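Local coordinates for thermoresistant glucokinase (Janibacter sp. HTCC2649, PDB 4EUN), which probably phosphorylates gluconate at the expense of ATP, as a P-loop kinase of the gluconokinase (thermoresistant glucokinase) type, at residues Thr44-Leu55 with Leu183-Ile193; Ile69-Pro77 with Phe149-Ser157. All blocks are in the same frame, centred on the assembly; numbering follows the deposited sequence.

Interaction 1 of 2, residues Thr44-Leu55 with Leu183-Ile193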
loop_
_atom_site.group_PDB
_atom_site.type_symbol
_atom_site.label_atom_id
_atom_site.label_comp_id
_atom_site.label_asym_id
_atom_site.label_seq_id
_atom_site.Cartn_x
_atom_site.Cartn_y
_atom_site.Cartn_z
ATOM N N THR A 44 -5.649 5.422 -4.376
ATOM C CA THR A 44 -6.946 5.911 -3.907
ATOM C C THR A 44 -8.092 4.947 -4.246
ATOM O O THR A 44 -8.929 4.642 -3.396
ATOM C CB THR A 44 -7.243 7.326 -4.454
ATOM O OG1 THR A 44 -6.285 8.252 -3.919
ATOM C CG2 THR A 44 -8.632 7.772 -4.054
ATOM N N ILE A 45 -8.124 4.465 -5.486
ATOM C CA ILE A 45 -9.141 3.511 -5.911
ATOM C C ILE A 45 -9.027 2.183 -5.157
ATOM O O ILE A 45 -10.018 1.675 -4.630
ATOM C CB ILE A 45 -9.077 3.251 -7.441
ATOM C CG1 ILE A 45 -9.180 4.568 -8.221
ATOM C CG2 ILE A 45 -10.169 2.280 -7.864
ATOM C CD1 ILE A 45 -10.430 5.375 -7.903
ATOM N N ALA A 46 -7.818 1.626 -5.095
ATOM C CA ALA A 46 -7.607 0.345 -4.416
ATOM C C ALA A 46 -7.970 0.425 -2.940
ATOM O O ALA A 46 -8.579 -0.499 -2.387
ATOM C CB ALA A 46 -6.165 -0.116 -4.583
ATOM N N HIS A 47 -7.576 1.526 -2.310
ATOM C CA HIS A 47 -7.849 1.761 -0.896
ATOM C C HIS A 47 -9.353 1.895 -0.671
ATOM O O HIS A 47 -9.897 1.343 0.283
ATOM C CB HIS A 47 -7.123 3.025 -0.429
ATOM C CG HIS A 47 -7.250 3.295 1.038
ATOM N ND1 HIS A 47 -7.120 4.559 1.573
ATOM C CD2 HIS A 47 -7.477 2.464 2.083
ATOM C CE1 HIS A 47 -7.272 4.497 2.883
ATOM N NE2 HIS A 47 -7.489 3.239 3.220
ATOM N N GLY A 48 -10.028 2.625 -1.554
ATOM C CA GLY A 48 -11.467 2.785 -1.446
ATOM C C GLY A 48 -12.221 1.475 -1.598
ATOM O O GLY A 48 -13.210 1.233 -0.898
ATOM N N VAL A 49 -11.772 0.638 -2.532
ATOM C CA VAL A 49 -12.373 -0.680 -2.716
ATOM C C VAL A 49 -12.102 -1.577 -1.503
ATOM O O VAL A 49 -13.001 -2.262 -1.012
ATOM C CB VAL A 49 -11.878 -1.356 -4.023
ATOM C CG1 VAL A 49 -12.340 -2.806 -4.085
ATOM C CG2 VAL A 49 -12.394 -0.604 -5.237
ATOM N N ALA A 50 -10.868 -1.550 -1.011
ATOM C CA ALA A 50 -10.477 -2.378 0.128
ATOM C C ALA A 50 -11.318 -2.064 1.358
ATOM O O ALA A 50 -11.741 -2.973 2.082
ATOM C CB ALA A 50 -8.996 -2.186 0.433
ATOM N N ASP A 51 -11.552 -0.777 1.598
ATOM C CA ASP A 51 -12.231 -0.329 2.815
ATOM C C ASP A 51 -13.688 -0.773 2.899
ATOM O O ASP A 51 -14.264 -0.822 3.990
ATOM C CB ASP A 51 -12.118 1.194 2.964
ATOM C CG ASP A 51 -11.101 1.601 4.013
ATOM O OD1 ASP A 51 -10.033 0.958 4.093
ATOM O OD2 ASP A 51 -11.375 2.555 4.771
ATOM N N GLU A 52 -14.275 -1.111 1.757
ATOM C CA GLU A 52 -15.681 -1.508 1.718
ATOM C C GLU A 52 -15.889 -3.011 1.543
ATOM O O GLU A 52 -17.010 -3.501 1.639
ATOM C CB GLU A 52 -16.423 -0.739 0.618
ATOM C CG GLU A 52 -16.557 0.757 0.882
ATOM C CD GLU A 52 -17.232 1.077 2.215
ATOM O OE1 GLU A 52 -18.041 0.259 2.709
ATOM O OE2 GLU A 52 -16.952 2.161 2.771
ATOM N N THR A 53 -14.806 -3.744 1.308
ATOM C CA THR A 53 -14.922 -5.159 0.976
ATOM C C THR A 53 -14.115 -6.072 1.889
ATOM O O THR A 53 -14.341 -7.279 1.902
ATOM C CB THR A 53 -14.427 -5.421 -0.441
ATOM O OG1 THR A 53 -13.092 -4.916 -0.554
ATOM C CG2 THR A 53 -15.314 -4.732 -1.457
ATOM N N GLY A 54 -13.145 -5.507 2.602
ATOM C CA GLY A 54 -12.257 -6.303 3.429
ATOM C C GLY A 54 -11.091 -6.937 2.688
ATOM O O GLY A 54 -10.348 -7.730 3.270
ATOM N N LEU A 55 -10.928 -6.598 1.408
ATOM C CA LEU A 55 -9.803 -7.116 0.638
ATOM C C LEU A 55 -8.491 -6.580 1.220
ATOM O O LEU A 55 -8.432 -5.428 1.659
ATOM C CB LEU A 55 -9.928 -6.706 -0.830
ATOM C CG LEU A 55 -10.658 -7.639 -1.799
ATOM C CD1 LEU A 55 -11.946 -8.177 -1.238
ATOM C CD2 LEU A 55 -10.920 -6.897 -3.104
ATOM N N LEU A 183 -15.670 6.363 -9.341
ATOM C CA LEU A 183 -14.917 5.228 -9.857
ATOM C C LEU A 183 -14.944 4.050 -8.875
ATOM O O LEU A 183 -15.088 2.897 -9.284
ATOM C CB LEU A 183 -13.480 5.644 -10.175
ATOM C CG LEU A 183 -13.329 6.685 -11.291
ATOM C CD1 LEU A 183 -11.855 7.017 -11.526
ATOM C CD2 LEU A 183 -13.970 6.190 -12.576
ATOM N N ILE A 184 -14.816 4.349 -7.588
ATOM C CA ILE A 184 -14.869 3.314 -6.549
ATOM C C ILE A 184 -16.238 2.621 -6.517
ATOM O O ILE A 184 -16.319 1.393 -6.428
ATOM C CB ILE A 184 -14.533 3.902 -5.166
ATOM C CG1 ILE A 184 -13.045 4.259 -5.098
ATOM C CG2 ILE A 184 -14.881 2.915 -4.060
ATOM C CD1 ILE A 184 -12.695 5.271 -4.026
ATOM N N GLU A 185 -17.307 3.407 -6.604
ATOM C CA GLU A 185 -18.658 2.863 -6.663
ATOM C C GLU A 185 -18.835 2.009 -7.908
ATOM O O GLU A 185 -19.441 0.940 -7.853
ATOM C CB GLU A 185 -19.693 3.990 -6.650
ATOM C CG GLU A 185 -20.346 4.219 -5.300
ATOM C CD GLU A 185 -21.406 3.178 -4.970
ATOM O OE1 GLU A 185 -22.584 3.396 -5.332
ATOM O OE2 GLU A 185 -21.062 2.147 -4.349
ATOM N N ARG A 186 -18.293 2.489 -9.023
ATOM C CA ARG A 186 -18.350 1.768 -10.290
ATOM C C ARG A 186 -17.625 0.426 -10.178
ATOM O O ARG A 186 -18.153 -0.612 -10.587
ATOM C CB ARG A 186 -17.734 2.627 -11.399
ATOM C CG ARG A 186 -17.701 1.984 -12.769
ATOM C CD ARG A 186 -17.272 2.997 -13.829
ATOM N NE ARG A 186 -16.597 2.359 -14.957
ATOM C CZ ARG A 186 -17.224 1.728 -15.944
ATOM N NH1 ARG A 186 -18.548 1.644 -15.946
ATOM N NH2 ARG A 186 -16.528 1.176 -16.931
ATOM N N ALA A 187 -16.423 0.458 -9.612
ATOM C CA ALA A 187 -15.633 -0.750 -9.369
ATOM C C ALA A 187 -16.356 -1.737 -8.462
ATOM O O ALA A 187 -16.394 -2.935 -8.749
ATOM C CB ALA A 187 -14.277 -0.388 -8.759
ATOM N N LEU A 188 -16.903 -1.233 -7.357
ATOM C CA LEU A 188 -17.584 -2.069 -6.374
ATOM C C LEU A 188 -18.812 -2.750 -6.974
ATOM O O LEU A 188 -19.085 -3.921 -6.695
ATOM C CB LEU A 188 -17.988 -1.236 -5.149
ATOM C CG LEU A 188 -16.865 -0.817 -4.196
ATOM C CD1 LEU A 188 -17.357 0.174 -3.149
ATOM C CD2 LEU A 188 -16.270 -2.040 -3.526
ATOM N N THR A 189 -19.549 -2.014 -7.803
ATOM C CA THR A 189 -20.727 -2.565 -8.464
ATOM C C THR A 189 -20.308 -3.693 -9.398
ATOM O O THR A 189 -20.921 -4.760 -9.419
ATOM C CB THR A 189 -21.493 -1.488 -9.266
ATOM O OG1 THR A 189 -22.002 -0.490 -8.372
ATOM C CG2 THR A 189 -22.657 -2.111 -10.013
ATOM N N TRP A 190 -19.250 -3.458 -10.166
ATOM C CA TRP A 190 -18.778 -4.460 -11.102
ATOM C C TRP A 190 -18.177 -5.694 -10.411
ATOM O O TRP A 190 -18.507 -6.828 -10.761
ATOM C CB TRP A 190 -17.776 -3.853 -12.083
ATOM C CG TRP A 190 -17.292 -4.863 -13.047
ATOM C CD1 TRP A 190 -17.992 -5.405 -14.086
ATOM C CD2 TRP A 190 -16.008 -5.487 -13.054
ATOM N NE1 TRP A 190 -17.216 -6.327 -14.743
ATOM C CE2 TRP A 190 -15.991 -6.393 -14.134
ATOM C CE3 TRP A 190 -14.869 -5.368 -12.253
ATOM C CZ2 TRP A 190 -14.874 -7.175 -14.432
ATOM C CZ3 TRP A 190 -13.762 -6.139 -12.552
ATOM C CH2 TRP A 190 -13.773 -7.036 -13.628
ATOM N N LEU A 191 -17.299 -5.466 -9.437
ATOM C CA LEU A 191 -16.616 -6.556 -8.743
ATOM C C LEU A 191 -17.592 -7.474 -8.018
ATOM O O LEU A 191 -17.376 -8.684 -7.939
ATOM C CB LEU A 191 -15.607 -5.997 -7.734
ATOM C CG LEU A 191 -14.337 -5.376 -8.310
ATOM C CD1 LEU A 191 -13.576 -4.630 -7.234
ATOM C CD2 LEU A 191 -13.468 -6.467 -8.907
ATOM N N ASP A 192 -18.656 -6.880 -7.483
ATOM C CA ASP A 192 -19.674 -7.600 -6.724
ATOM C C ASP A 192 -19.058 -8.565 -5.713
ATOM O O ASP A 192 -19.376 -9.754 -5.693
ATOM C CB ASP A 192 -20.631 -8.336 -7.660
ATOM C CG ASP A 192 -21.861 -8.852 -6.941
ATOM O OD1 ASP A 192 -22.211 -8.290 -5.881
ATOM O OD2 ASP A 192 -22.470 -9.822 -7.432
ATOM N N ILE A 193 -18.157 -8.041 -4.889
ATOM C CA ILE A 193 -17.496 -8.843 -3.873
ATOM C C ILE A 193 -18.547 -9.315 -2.890
ATOM O O ILE A 193 -19.320 -8.512 -2.372
ATOM C CB ILE A 193 -16.432 -8.027 -3.111
ATOM C CG1 ILE A 193 -15.404 -7.425 -4.078
ATOM C CG2 ILE A 193 -15.759 -8.893 -2.062
ATOM C CD1 ILE A 193 -14.513 -8.446 -4.747
#
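Ile184 enters the helix of Thr44-Leu55 as a knob in a hole formed by Thr44, Ile45, Gly48 and Val49, joining the helix that follows the probable P-loop to the C-terminal helix on one face of the parallel sheet of this P-loop kinase fold. The axes of the segments 44-53 and 183-191 come within 9.3 Å and run in broadly the same direction, inclined by 52°. Glycine suits position 48 because the Ile184 methyl CD1 lies 3.8 Å from Gly48 CA, where a CB would collide with it.

The side-chain packing is apolar throughout, and no hydrogen bond crosses it. Ile45 CD1 lies alongside Ile184 CG1, the two side chains running antiparallel, and ends 3.8 Å from Leu183 CB. The two branches of Val49 serve three partners: with CG1 anti to the backbone N (chi1 171°), that methyl meets Leu188 CD2 and Leu191 CD1, and CG2 faces the small Ala187 CB. Beneath, Ile45 rests on Leu174 and Leu131, and Val49 on Ile105. At the C-terminal ends, Leu55 CD1 and Ile193 CG2 meet tip to tip at 4.0 Å.

Two polar side chains present carbon to the contact and satisfy their oxygens elsewhere. Glu52 lends its CB to Leu188 CD1, but its carboxylate turns off to the backbone N of Glu146 in the second subunit. Threonine suits position 53 by its two unlike branches. Thr53 CG2 packs 3.5 Å from Leu188 CD2. Thr53 OG1 donates to Val49 O at 2.7 Å, from above the carbonyl plane and on the face opposite Glu52 N.

Interaction 2 of 2, residues Ile69-Pro77 with Phe149-Ser157; sequences IATMQRGIP and FMPASLLQS
Met150 forms the apolar centre with Met72 and Ile69: its SD lies 3.6 Å from Met72 CB, and its CE reaches Ile69 and the CG of Gln73. The Met150 chain bends at chi2 (-71°) and again at chi3, carrying CE over one face of the Phe149 ring, offset toward the rim; an unbranched, flexible methionine suits this curved path. Ile69 CG2 meets the same ring at CZ, 3.7 Å away.

Farther along, Leu154 divides its methyls. CD1 packs on Met72 CB and lies 3.3 Å from Met72 O, while CD2 touches Gly75 and Pro77. Pro151, a rigid ring, sets CD and CG against the carbonyl oxygens of Met72 and Gln73. Gly75 ends the helix in a Schellman motif, where its positive phi (98°) is readily adopted by glycine, and its CA lies against Pro151 CG.

At the polar edge, Gln73 extends its amide so that NE2 donates to Phe149 O at 3.0 Å, in the carbonyl plane and on a lone pair. The amide is turned 65° from the Phe149 ring, with NE2 also close to the ring atoms CD1 and CE1. Beyond Pro151, a water donates to Gly75 O at 2.6 Å and hydrogen-bonds Ser153 OG, bridging the segments.

The contact thus joins the end of helix 66-73 to the chain leading into helix 155-161, with Leu155 packing against helix 135-142. From the second subunit, Val102 meets Gln73, and Glu56, the first residue of strand 56-59, packs against Phe149.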
loop_
_atom_site.group_PDB
_atom_site.type_symbol
_atom_site.label_atom_id
_atom_site.label_comp_id
_atom_site.label_asym_id
_atom_site.label_seq_id
_atom_site.Cartn_x
_atom_site.Cartn_y
_atom_site.Cartn_z
ATOM N N ILE A 69 13.741 -0.728 -8.626
ATOM C CA ILE A 69 13.175 0.566 -8.254
ATOM C C ILE A 69 14.149 1.691 -8.598
ATOM O O ILE A 69 13.768 2.688 -9.212
ATOM C CB ILE A 69 12.829 0.654 -6.746
ATOM C CG1 ILE A 69 11.730 -0.348 -6.379
ATOM C CG2 ILE A 69 12.400 2.074 -6.389
ATOM C CD1 ILE A 69 10.442 -0.204 -7.203
ATOM N N ALA A 70 15.408 1.536 -8.197
ATOM C CA ALA A 70 16.422 2.562 -8.481
ATOM C C ALA A 70 16.616 2.812 -9.977
ATOM O O ALA A 70 16.793 3.960 -10.392
ATOM C CB ALA A 70 17.736 2.199 -7.822
ATOM N N THR A 71 16.593 1.740 -10.768
ATOM C CA THR A 71 16.771 1.831 -12.223
ATOM C C THR A 71 15.657 2.673 -12.826
ATOM O O THR A 71 15.912 3.573 -13.629
ATOM C CB THR A 71 16.792 0.428 -12.854
ATOM O OG1 THR A 71 17.936 -0.284 -12.364
ATOM C CG2 THR A 71 16.883 0.517 -14.370
ATOM N N MET A 72 14.418 2.398 -12.429
ATOM C CA MET A 72 13.287 3.173 -12.912
ATOM C C MET A 72 13.350 4.611 -12.432
ATOM O O MET A 72 12.983 5.524 -13.165
ATOM C CB MET A 72 11.960 2.534 -12.499
ATOM C CG MET A 72 11.710 1.224 -13.168
ATOM S SD MET A 72 10.054 0.617 -12.804
ATOM C CE MET A 72 10.277 0.017 -11.128
ATOM N N GLN A 73 13.822 4.826 -11.206
ATOM C CA GLN A 73 13.897 6.193 -10.698
ATOM C C GLN A 73 14.881 7.071 -11.472
ATOM O O GLN A 73 14.773 8.299 -11.447
ATOM C CB GLN A 73 14.214 6.218 -9.204
ATOM C CG GLN A 73 13.020 5.804 -8.357
ATOM C CD GLN A 73 13.321 5.890 -6.883
ATOM O OE1 GLN A 73 14.419 5.544 -6.447
ATOM N NE2 GLN A 73 12.356 6.375 -6.108
ATOM N N ARG A 74 15.853 6.445 -12.131
ATOM C CA ARG A 74 16.780 7.198 -12.980
ATOM C C ARG A 74 16.210 7.425 -14.372
ATOM O O ARG A 74 16.827 8.104 -15.195
ATOM C CB ARG A 74 18.156 6.517 -13.062
ATOM C CG ARG A 74 18.878 6.483 -11.724
ATOM C CD ARG A 74 20.354 6.139 -11.833
ATOM N NE ARG A 74 20.576 4.918 -12.604
ATOM C CZ ARG A 74 20.462 3.687 -12.116
ATOM N NH1 ARG A 74 20.125 3.498 -10.849
ATOM N NH2 ARG A 74 20.694 2.644 -12.901
ATOM N N GLY A 75 15.034 6.858 -14.635
ATOM C CA GLY A 75 14.346 7.070 -15.900
ATOM C C GLY A 75 14.541 5.966 -16.919
ATOM O O GLY A 75 14.217 6.139 -18.103
ATOM N N ILE A 76 15.069 4.828 -16.478
ATOM C CA ILE A 76 15.303 3.713 -17.398
ATOM C C ILE A 76 14.147 2.735 -17.284
ATOM O O ILE A 76 13.888 2.214 -16.205
ATOM C CB ILE A 76 16.578 2.946 -17.049
ATOM C CG1 ILE A 76 17.805 3.851 -17.114
ATOM C CG2 ILE A 76 16.738 1.740 -17.943
ATOM C CD1 ILE A 76 18.463 4.002 -15.787
ATOM N N PRO A 77 13.428 2.493 -18.389
ATOM C CA PRO A 77 12.323 1.528 -18.338
ATOM C C PRO A 77 12.821 0.093 -18.143
ATOM O O PRO A 77 13.850 -0.282 -18.711
ATOM C CB PRO A 77 11.674 1.655 -19.725
ATOM C CG PRO A 77 12.118 2.982 -20.255
ATOM C CD PRO A 77 13.490 3.208 -19.677
ATOM N N PHE A 149 7.776 9.746 -6.889
ATOM C CA PHE A 149 8.463 8.490 -6.661
ATOM C C PHE A 149 9.153 8.055 -7.958
ATOM O O PHE A 149 10.276 7.539 -7.940
ATOM C CB PHE A 149 7.441 7.461 -6.172
ATOM C CG PHE A 149 7.984 6.081 -6.051
ATOM C CD1 PHE A 149 9.144 5.834 -5.322
ATOM C CD2 PHE A 149 7.328 5.017 -6.656
ATOM C CE1 PHE A 149 9.653 4.549 -5.226
ATOM C CE2 PHE A 149 7.818 3.727 -6.548
ATOM C CZ PHE A 149 8.980 3.490 -5.832
ATOM N N MET A 150 8.494 8.308 -9.086
ATOM C CA MET A 150 9.038 7.970 -10.403
ATOM C C MET A 150 9.111 9.211 -11.281
ATOM O O MET A 150 8.276 10.111 -11.164
ATOM C CB MET A 150 8.162 6.913 -11.080
ATOM C CG MET A 150 8.252 5.546 -10.426
ATOM S SD MET A 150 9.862 4.812 -10.756
ATOM C CE MET A 150 10.130 3.824 -9.291
ATOM N N PRO A 151 10.101 9.260 -12.181
ATOM C CA PRO A 151 10.258 10.466 -13.001
ATOM C C PRO A 151 9.161 10.586 -14.045
ATOM O O PRO A 151 8.689 9.574 -14.559
ATOM C CB PRO A 151 11.615 10.255 -13.692
ATOM C CG PRO A 151 11.881 8.774 -13.594
ATOM C CD PRO A 151 11.224 8.319 -12.330
ATOM N N ALA A 152 8.756 11.816 -14.340
ATOM C CA ALA A 152 7.743 12.083 -15.343
ATOM C C ALA A 152 8.118 11.516 -16.705
ATOM O O ALA A 152 7.239 11.199 -17.506
ATOM C CB ALA A 152 7.488 13.578 -15.443
ATOM N N SER A 153 9.420 11.409 -16.969
ATOM C CA SER A 153 9.904 10.949 -18.269
ATOM C C SER A 153 9.521 9.500 -18.551
ATOM O O SER A 153 9.542 9.067 -19.705
ATOM C CB SER A 153 11.424 11.116 -18.376
ATOM O OG SER A 153 12.089 10.226 -17.497
ATOM N N LEU A 154 9.164 8.749 -17.510
ATOM C CA LEU A 154 8.786 7.352 -17.704
ATOM C C LEU A 154 7.397 7.208 -18.298
ATOM O O LEU A 154 7.041 6.126 -18.764
ATOM C CB LEU A 154 8.835 6.574 -16.385
ATOM C CG LEU A 154 10.177 6.063 -15.879
ATOM C CD1 LEU A 154 9.980 5.350 -14.549
ATOM C CD2 LEU A 154 10.800 5.123 -16.890
ATOM N N LEU A 155 6.608 8.282 -18.276
ATOM C CA LEU A 155 5.204 8.185 -18.682
ATOM C C LEU A 155 5.034 7.668 -20.102
ATOM O O LEU A 155 4.196 6.812 -20.343
ATOM C CB LEU A 155 4.460 9.517 -18.523
ATOM C CG LEU A 155 2.994 9.500 -18.983
ATOM C CD1 LEU A 155 2.147 8.560 -18.125
ATOM C CD2 LEU A 155 2.398 10.891 -18.965
ATOM N N GLN A 156 5.825 8.183 -21.042
ATOM C CA GLN A 156 5.708 7.750 -22.432
ATOM C C GLN A 156 5.864 6.240 -22.578
ATOM O O GLN A 156 5.036 5.577 -23.219
ATOM C CB GLN A 156 6.746 8.461 -23.310
ATOM C CG GLN A 156 6.770 7.970 -24.749
ATOM C CD GLN A 156 7.848 8.652 -25.580
ATOM O OE1 GLN A 156 9.033 8.607 -25.239
ATOM N NE2 GLN A 156 7.440 9.290 -26.675
ATOM N N SER A 157 6.921 5.699 -21.969
ATOM C CA SER A 157 7.190 4.262 -22.032
ATOM C C SER A 157 6.122 3.437 -21.321
ATOM O O SER A 157 5.786 2.334 -21.759
ATOM C CB SER A 157 8.573 3.927 -21.465
ATOM O OG SER A 157 8.648 4.171 -20.076
HETATM O O HOH W 1 12.512 7.597 -19.323
#

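In the fold
Interaction 1 and interaction 2 lie on opposite sides of the chain's centre, their own centres 28 Å apart and their nearest atoms about 13 Å apart. Along the chain, 69-77 and 149-157 are nested inside the loop closed by 44-55 and 183-193. Interaction 1 packs helices 42-53 and 180-191 over strands of the central parallel sheet, whereas interaction 2 joins the end of helix 66-73 and the turn after it to the chain leading into helix 155-161. The contacts share no helix, but each also meets the second subunit. One therefore ties the N-terminal part of the nucleotide-binding fold, beside the probable P-loop, to the C-terminal helix; the other links a helix end to the approach to another helix.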